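Local coordinates for protein adenylation domain (Streptomyces sp., PDB 5N9X) that is an adenylation domain of the AMP-binding (ANL) superfamily, holding adenosine-5'-triphosphate and threonine between a large N-terminal part and a small C-terminal domain, at residues F195-D200 / L278-F283; G272-E277 / K298-D303; S436-A441 / A451-H456. All coordinates share one frame; numbering follows the deposited sequence.

Interaction 1 of 3, residues F195-D200 / L278-F283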
# COMPACT_ATOMS: atom_id res chain seq x y z
N PHE A 195 -3.10 -11.43 14.67
CA PHE A 195 -1.71 -11.73 14.37
C PHE A 195 -1.08 -12.09 15.71
O PHE A 195 -1.55 -11.63 16.75
CB PHE A 195 -0.98 -10.53 13.75
CG PHE A 195 -1.28 -10.26 12.28
CD1 PHE A 195 -0.63 -10.96 11.28
CD2 PHE A 195 -2.17 -9.25 11.91
CE1 PHE A 195 -0.88 -10.68 9.93
CE2 PHE A 195 -2.42 -8.97 10.56
CZ PHE A 195 -1.78 -9.69 9.57
N SER A 196 0.01 -12.86 15.68
CA SER A 196 0.83 -13.06 16.89
C SER A 196 2.23 -12.47 16.73
O SER A 196 3.17 -13.17 16.32
CB SER A 196 0.90 -14.55 17.21
OG SER A 196 1.72 -14.79 18.34
N PHE A 197 2.38 -11.18 17.03
CA PHE A 197 3.66 -10.48 16.92
C PHE A 197 4.45 -10.42 18.23
O PHE A 197 3.88 -10.28 19.30
CB PHE A 197 3.44 -9.05 16.41
CG PHE A 197 2.80 -8.98 15.06
CD1 PHE A 197 3.28 -9.78 14.02
CD2 PHE A 197 1.75 -8.11 14.80
CE1 PHE A 197 2.70 -9.73 12.76
CE2 PHE A 197 1.18 -8.05 13.54
CZ PHE A 197 1.65 -8.86 12.52
N SER A 198 5.78 -10.48 18.13
CA SER A 198 6.61 -10.30 19.31
C SER A 198 7.89 -9.53 18.99
O SER A 198 8.24 -9.34 17.81
CB SER A 198 6.98 -11.66 19.93
OG SER A 198 8.18 -12.14 19.40
N ALA A 199 8.57 -9.10 20.04
CA ALA A 199 9.88 -8.47 19.93
C ALA A 199 10.90 -9.28 19.11
O ALA A 199 11.86 -8.72 18.59
CB ALA A 199 10.42 -8.19 21.31
N ASP A 200 10.70 -10.59 18.98
CA ASP A 200 11.67 -11.42 18.28
C ASP A 200 11.55 -11.35 16.75
O ASP A 200 12.45 -11.80 16.02
CB ASP A 200 11.53 -12.87 18.74
CG ASP A 200 11.92 -13.05 20.19
OD1 ASP A 200 12.93 -12.46 20.62
OD2 ASP A 200 11.21 -13.77 20.91
N LEU A 278 10.27 -17.61 8.17
CA LEU A 278 9.04 -16.88 7.81
C LEU A 278 7.82 -17.34 8.61
O LEU A 278 7.44 -18.52 8.57
CB LEU A 278 8.74 -17.02 6.31
CG LEU A 278 8.78 -15.72 5.49
CD1 LEU A 278 8.31 -15.93 4.06
CD2 LEU A 278 7.97 -14.66 6.17
N ARG A 279 7.20 -16.41 9.33
CA ARG A 279 6.00 -16.72 10.10
C ARG A 279 4.76 -16.21 9.39
O ARG A 279 3.73 -16.87 9.40
CB ARG A 279 6.06 -16.13 11.53
CG ARG A 279 7.26 -16.55 12.34
CD ARG A 279 7.36 -15.72 13.62
NE ARG A 279 6.28 -16.02 14.54
CZ ARG A 279 5.36 -15.15 14.95
NH1 ARG A 279 5.36 -13.89 14.50
NH2 ARG A 279 4.41 -15.54 15.80
N TYR A 280 4.86 -15.03 8.79
CA TYR A 280 3.71 -14.45 8.08
C TYR A 280 4.09 -13.86 6.74
O TYR A 280 5.08 -13.15 6.61
CB TYR A 280 3.06 -13.33 8.89
CG TYR A 280 2.36 -13.72 10.17
CD1 TYR A 280 1.07 -14.24 10.14
CD2 TYR A 280 2.97 -13.52 11.40
CE1 TYR A 280 0.41 -14.58 11.32
CE2 TYR A 280 2.34 -13.84 12.58
CZ TYR A 280 1.05 -14.37 12.55
OH TYR A 280 0.42 -14.70 13.73
N VAL A 281 3.29 -14.14 5.73
CA VAL A 281 3.33 -13.33 4.53
C VAL A 281 1.97 -12.64 4.42
O VAL A 281 0.96 -13.30 4.40
CB VAL A 281 3.64 -14.13 3.28
CG1 VAL A 281 4.10 -13.21 2.16
CG2 VAL A 281 4.72 -15.15 3.59
N VAL A 282 1.97 -11.32 4.38
CA VAL A 282 0.75 -10.54 4.35
C VAL A 282 0.65 -9.93 2.98
O VAL A 282 1.61 -9.34 2.52
CB VAL A 282 0.73 -9.43 5.44
CG1 VAL A 282 -0.38 -8.43 5.20
CG2 VAL A 282 0.60 -10.03 6.82
N PHE A 283 -0.50 -10.09 2.34
CA PHE A 283 -0.72 -9.50 1.03
C PHE A 283 -1.58 -8.28 1.17
O PHE A 283 -2.52 -8.27 1.99
CB PHE A 283 -1.43 -10.50 0.09
CG PHE A 283 -0.70 -11.80 -0.07
CD1 PHE A 283 -0.83 -12.80 0.89
CD2 PHE A 283 0.11 -12.02 -1.17
CE1 PHE A 283 -0.17 -14.02 0.75
CE2 PHE A 283 0.78 -13.25 -1.32
CZ PHE A 283 0.64 -14.24 -0.36

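Interaction 2 of 3, residues G272-E277 / K298-D303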
# COMPACT_ATOMS: atom_id res chain seq x y z
N GLY A 272 15.48 -22.63 -5.31
CA GLY A 272 15.22 -23.61 -4.26
C GLY A 272 15.51 -23.07 -2.88
O GLY A 272 16.04 -23.77 -2.00
N ILE A 273 15.16 -21.82 -2.67
CA ILE A 273 15.46 -21.23 -1.38
C ILE A 273 14.49 -21.73 -0.30
O ILE A 273 13.30 -21.95 -0.55
CB ILE A 273 15.42 -19.71 -1.49
CG1 ILE A 273 16.47 -19.24 -2.50
CG2 ILE A 273 15.66 -19.08 -0.13
CD1 ILE A 273 16.35 -17.74 -2.87
N ASP A 274 15.01 -21.94 0.90
CA ASP A 274 14.13 -22.29 2.00
C ASP A 274 13.99 -21.07 2.92
O ASP A 274 14.93 -20.29 3.07
CB ASP A 274 14.65 -23.52 2.77
CG ASP A 274 13.59 -24.13 3.68
OD1 ASP A 274 12.41 -24.27 3.24
OD2 ASP A 274 13.93 -24.47 4.83
N LEU A 275 12.81 -20.90 3.50
CA LEU A 275 12.61 -19.78 4.41
C LEU A 275 12.02 -20.20 5.75
O LEU A 275 10.92 -19.80 6.11
CB LEU A 275 11.73 -18.71 3.75
CG LEU A 275 12.24 -18.20 2.40
CD1 LEU A 275 11.14 -17.56 1.55
CD2 LEU A 275 13.41 -17.28 2.58
N PRO A 276 12.76 -21.02 6.52
CA PRO A 276 12.17 -21.62 7.73
C PRO A 276 11.76 -20.60 8.80
O PRO A 276 10.92 -20.91 9.66
CB PRO A 276 13.29 -22.51 8.25
CG PRO A 276 14.54 -21.85 7.77
CD PRO A 276 14.19 -21.35 6.39
N GLU A 277 12.33 -19.40 8.76
CA GLU A 277 12.01 -18.37 9.73
C GLU A 277 10.74 -17.57 9.42
O GLU A 277 10.19 -16.90 10.32
CB GLU A 277 13.21 -17.41 9.88
CG GLU A 277 14.51 -18.13 10.24
CD GLU A 277 15.52 -17.21 10.89
OE1 GLU A 277 15.27 -16.78 12.03
OE2 GLU A 277 16.56 -16.94 10.27
N LYS A 298 2.25 -25.42 -2.59
CA LYS A 298 2.73 -26.78 -2.71
C LYS A 298 4.11 -26.98 -2.08
O LYS A 298 4.41 -28.07 -1.59
CB LYS A 298 2.77 -27.23 -4.17
CG LYS A 298 2.25 -28.65 -4.31
CD LYS A 298 3.19 -29.53 -5.11
CE LYS A 298 2.43 -30.67 -5.79
NZ LYS A 298 3.35 -31.45 -6.67
N ARG A 299 4.94 -25.92 -2.06
CA ARG A 299 6.28 -26.03 -1.49
C ARG A 299 6.32 -25.96 0.02
O ARG A 299 7.00 -26.76 0.66
CB ARG A 299 7.22 -24.95 -2.03
CG ARG A 299 8.27 -25.54 -2.93
CD ARG A 299 9.37 -26.23 -2.11
NE ARG A 299 10.28 -25.35 -1.37
CZ ARG A 299 10.62 -25.51 -0.09
NH1 ARG A 299 10.07 -26.47 0.64
NH2 ARG A 299 11.48 -24.69 0.49
N PHE A 300 5.61 -24.99 0.57
CA PHE A 300 5.64 -24.69 2.00
C PHE A 300 4.36 -25.09 2.72
O PHE A 300 4.29 -25.10 3.94
CB PHE A 300 5.86 -23.19 2.22
CG PHE A 300 7.09 -22.66 1.55
CD1 PHE A 300 8.35 -22.89 2.08
CD2 PHE A 300 6.98 -21.94 0.38
CE1 PHE A 300 9.49 -22.39 1.46
CE2 PHE A 300 8.11 -21.45 -0.25
CZ PHE A 300 9.37 -21.68 0.29
N GLY A 301 3.32 -25.40 1.96
CA GLY A 301 2.02 -25.55 2.60
C GLY A 301 1.43 -24.21 3.03
O GLY A 301 1.82 -23.14 2.53
N LEU A 302 0.48 -24.28 3.96
CA LEU A 302 -0.32 -23.14 4.35
C LEU A 302 -0.23 -22.92 5.86
O LEU A 302 -0.86 -22.02 6.39
CB LEU A 302 -1.77 -23.37 3.92
CG LEU A 302 -2.06 -23.05 2.45
CD1 LEU A 302 -3.51 -23.25 2.12
CD2 LEU A 302 -1.68 -21.62 2.15
N ASP A 303 0.56 -23.76 6.53
CA ASP A 303 0.71 -23.71 7.99
C ASP A 303 1.87 -22.87 8.47
O ASP A 303 1.85 -22.37 9.59
CB ASP A 303 0.85 -25.13 8.54
CG ASP A 303 -0.23 -26.05 8.05
OD1 ASP A 303 -1.12 -26.37 8.87
OD2 ASP A 303 -0.21 -26.40 6.84

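Interaction 3 of 3, residues S436-A441 / A451-H456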
# COMPACT_ATOMS: atom_id res chain seq x y z
N SER A 436 -11.72 -5.82 -15.46
CA SER A 436 -10.90 -6.75 -14.69
C SER A 436 -11.06 -8.22 -15.11
O SER A 436 -10.11 -8.99 -15.02
CB SER A 436 -11.22 -6.57 -13.21
OG SER A 436 -10.44 -7.44 -12.42
N ASP A 437 -12.25 -8.61 -15.56
CA ASP A 437 -12.48 -9.96 -16.14
C ASP A 437 -11.76 -10.18 -17.47
O ASP A 437 -11.28 -11.29 -17.75
CB ASP A 437 -13.96 -10.22 -16.35
CG ASP A 437 -14.73 -10.38 -15.06
OD1 ASP A 437 -14.15 -10.21 -13.96
OD2 ASP A 437 -15.96 -10.64 -15.15
N VAL A 438 -11.73 -9.15 -18.31
CA VAL A 438 -11.00 -9.23 -19.58
C VAL A 438 -9.53 -9.45 -19.30
O VAL A 438 -8.85 -10.24 -19.97
CB VAL A 438 -11.14 -7.95 -20.41
CG1 VAL A 438 -10.77 -8.24 -21.85
CG2 VAL A 438 -12.54 -7.38 -20.27
N GLU A 439 -9.06 -8.71 -18.30
CA GLU A 439 -7.68 -8.72 -17.90
C GLU A 439 -7.30 -10.14 -17.52
O GLU A 439 -6.33 -10.69 -18.03
CB GLU A 439 -7.44 -7.74 -16.74
CG GLU A 439 -6.93 -6.36 -17.10
CD GLU A 439 -7.22 -5.32 -16.00
OE1 GLU A 439 -7.11 -5.67 -14.79
OE2 GLU A 439 -7.55 -4.16 -16.33
N ALA A 440 -8.09 -10.74 -16.63
CA ALA A 440 -7.83 -12.10 -16.18
C ALA A 440 -7.88 -13.07 -17.35
O ALA A 440 -7.05 -13.98 -17.43
CB ALA A 440 -8.82 -12.52 -15.10
N ALA A 441 -8.83 -12.87 -18.26
CA ALA A 441 -8.93 -13.73 -19.44
C ALA A 441 -7.66 -13.63 -20.30
O ALA A 441 -7.21 -14.63 -20.85
CB ALA A 441 -10.17 -13.39 -20.26
N ALA A 451 -1.62 -8.00 -17.58
CA ALA A 451 -2.44 -7.29 -18.55
C ALA A 451 -3.17 -6.08 -17.95
O ALA A 451 -3.60 -6.12 -16.81
CB ALA A 451 -3.44 -8.24 -19.19
N VAL A 452 -3.33 -5.02 -18.75
CA VAL A 452 -4.17 -3.88 -18.40
C VAL A 452 -5.17 -3.65 -19.53
O VAL A 452 -4.77 -3.45 -20.68
CB VAL A 452 -3.34 -2.60 -18.18
CG1 VAL A 452 -4.24 -1.37 -17.97
CG2 VAL A 452 -2.39 -2.79 -17.03
N VAL A 453 -6.46 -3.70 -19.21
CA VAL A 453 -7.48 -3.55 -20.24
C VAL A 453 -8.31 -2.31 -19.93
O VAL A 453 -8.77 -2.15 -18.80
CB VAL A 453 -8.41 -4.78 -20.33
CG1 VAL A 453 -9.50 -4.56 -21.38
CG2 VAL A 453 -7.62 -6.04 -20.64
N TRP A 454 -8.49 -1.43 -20.91
CA TRP A 454 -9.33 -0.25 -20.68
C TRP A 454 -10.10 0.20 -21.93
O TRP A 454 -9.84 -0.25 -23.04
CB TRP A 454 -8.49 0.91 -20.13
CG TRP A 454 -7.59 1.58 -21.10
CD1 TRP A 454 -7.76 2.82 -21.67
CD2 TRP A 454 -6.36 1.07 -21.61
NE1 TRP A 454 -6.70 3.10 -22.51
CE2 TRP A 454 -5.83 2.05 -22.49
CE3 TRP A 454 -5.65 -0.13 -21.42
CZ2 TRP A 454 -4.63 1.87 -23.16
CZ3 TRP A 454 -4.46 -0.31 -22.09
CH2 TRP A 454 -3.96 0.68 -22.96
N VAL A 455 -11.07 1.08 -21.72
CA VAL A 455 -11.71 1.76 -22.84
C VAL A 455 -10.84 2.95 -23.23
O VAL A 455 -10.50 3.78 -22.42
CB VAL A 455 -13.15 2.21 -22.50
CG1 VAL A 455 -13.79 2.91 -23.70
CG2 VAL A 455 -13.99 1.00 -22.10
N HIS A 456 -10.44 3.01 -24.49
CA HIS A 456 -9.60 4.12 -24.94
C HIS A 456 -10.35 5.03 -25.89
O HIS A 456 -10.97 4.56 -26.84
CB HIS A 456 -8.34 3.59 -25.61
CG HIS A 456 -7.29 4.62 -25.81
ND1 HIS A 456 -6.44 5.02 -24.79
CD2 HIS A 456 -6.91 5.31 -26.91
CE1 HIS A 456 -5.59 5.91 -25.26
NE2 HIS A 456 -5.86 6.11 -26.54

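Interaction 1 of 3, residues F195-D200 / L278-F283
The carbonyl oxygen of Ser196 is gripped by two donors of one guanidinium group, the terminal nitrogens of Arg279 closing end-on around a single atom. Arg279 NH2 lies 2.7 Å from Ser196 O and Arg279 NH1 2.9 Å from the same oxygen; this acceptor sits almost in the guanidinium plane, and both nitrogens approach in the plane of the carbonyl. A bend at chi3 (68°) turns the tip of the arginine onto the loop, where NH1 also forms a salt bridge with Asp201 OD1, so that the charge has a carboxylate close by. The amide of the same residue is held by the neighbouring side chain: Ser196 N donates to Tyr280 OH across 2.7 Å, with an N-H...O angle of 155°. Consecutive residues, Arg279 and Tyr280, thus hold both backbone polar atoms of Ser196.

Around the phenol, Phe195, Phe197 and Tyr280 form an aromatic cluster. Phe195 presents its edge to the face of Tyr280 in a T-shaped pair, its CD1 3.8 Å from Tyr280 CE1 and the ring planes at 70°. Phe197 makes an offset edge-to-face contact with the same tyrosine, leading with CE1, which comes 4.0 Å from Tyr280 CD2. Farther along the strand, Val282 CG2 lies 3.5 Å from Phe195 CE1; the Val282 side chain is about 7 Å from the bound threonine.

The loop between helix 181-191 and strand 202-205 is thereby laid against strand 280-284, which runs parallel between strands 253-256 and 306-310; Phe197 touches Val253 of the first, and Phe195 meets Met310 of the second.

Interaction 2 of 3, residues G272-E277 / K298-D303
The ring of Phe300 and the guanidinium of Arg299 pack side by side at the C-terminal end of helix 290-300: Arg299 CB sits over one face of the Phe300 ring, and Phe300 CD1 over one face of the guanidinium, each offset toward the rim. At the edge of the guanidinium, near its plane, are Ile273 O and Asp274 OD1, and these two oxygens also border the edge of the phenylalanine ring. The setting is the alpha/beta part of the large N-terminal portion, where the loop between helix 258-271 and strand 280-284 passes beside the end of the helix that follows that strand. The first residue beyond each helix, Gly272 after 258-271 and Gly301 after 290-300, has positive phi.

The polar link is a salt bridge in which Arg299 NH2 donates to Asp274 OD1 at 2.9 Å, with an N-H...O angle of 156°. Asp274 CG is anti to its backbone N (chi1 -165°), which brings the carboxylate to the arginine; bends at chi2 and chi3 curl the Arg299 chain back to meet it. The bridge is at the protein surface, whereas Leu275 is buried and packs with Phe300 on Val268 of helix 258-271.

The carboxylate and ring planes are only 15° apart, with Asp274 OD1 3.9 Å from Phe300 CE1. Arg299 NH2 spans to the backbone as well, through a weak hydrogen bond of 3.4 Å to Ile273 O.

Interaction 3 of 3, residues S436-A441 / A451-H456
Packing is closest where Glu439 and Val438 of helix 435-443 press on Val453 of strand 450-457, and it fades beyond Val453 along the strand and on the outer side of the helix. The Val438 and Val453 side chains cross at about a right angle, Val453 CG1 3.9 Å from Val438 CB. Both Val453 methyls meet Val438, and CG2 also lies 3.6 Å from Glu439 CG. The glutamate chain, extended beyond CG, runs over the strand backbone, with CG 3.4 Å from Ala451 O. Val453 N donates to the anti lone pair of Glu439 OE2, a bond of 3.1 Å that is nearly straight (173°).

The same oxygen forms a salt bridge with Arg518 NH1 of helix 518-528. This arginine probably offsets the cost of burying the carboxylate and favours its charged form. By contrast, Ala440, turned from the strand, and Asp437 are exposed to solvent. On the opposite side of the strand the buried Trp454 points away from helix 435-443 and packs on Val521 and Ala522 of helix 518-528; its NE1 donates to His456 ND1 across 3.0 Å.

The axes of 436-441 and 451-456 run roughly antiparallel, at 143°, and approach to 7.4 Å. A helix laid over one face of a small sheet, here at edge strand 450-457, with helix 518-528 on the other, belongs to the compact alpha/beta C-terminal domain of AMP-binding enzymes.

From the N terminus, interaction 1 opens first: the loop at 195-200 meets strand 280-284, closing a span of 77 residues that includes strands 202-205, 227-230 and 253-256. Before it closes, 272-277 opens interaction 2, which ends at 298-303, so the two cross along the chain. Their segments adjoin at residues 277 and 278, and the strand leads on to helix 290-300; interaction 1 fastens a loop to strand 280-284, and interaction 2 ties the end of helix 290-300 to the loop that leads into that strand. Interaction 3 comes later, in series, closing a short helix-to-strand connection, with nine residues between its segments, within the C-terminal domain, its centre more than 30 Å from both others.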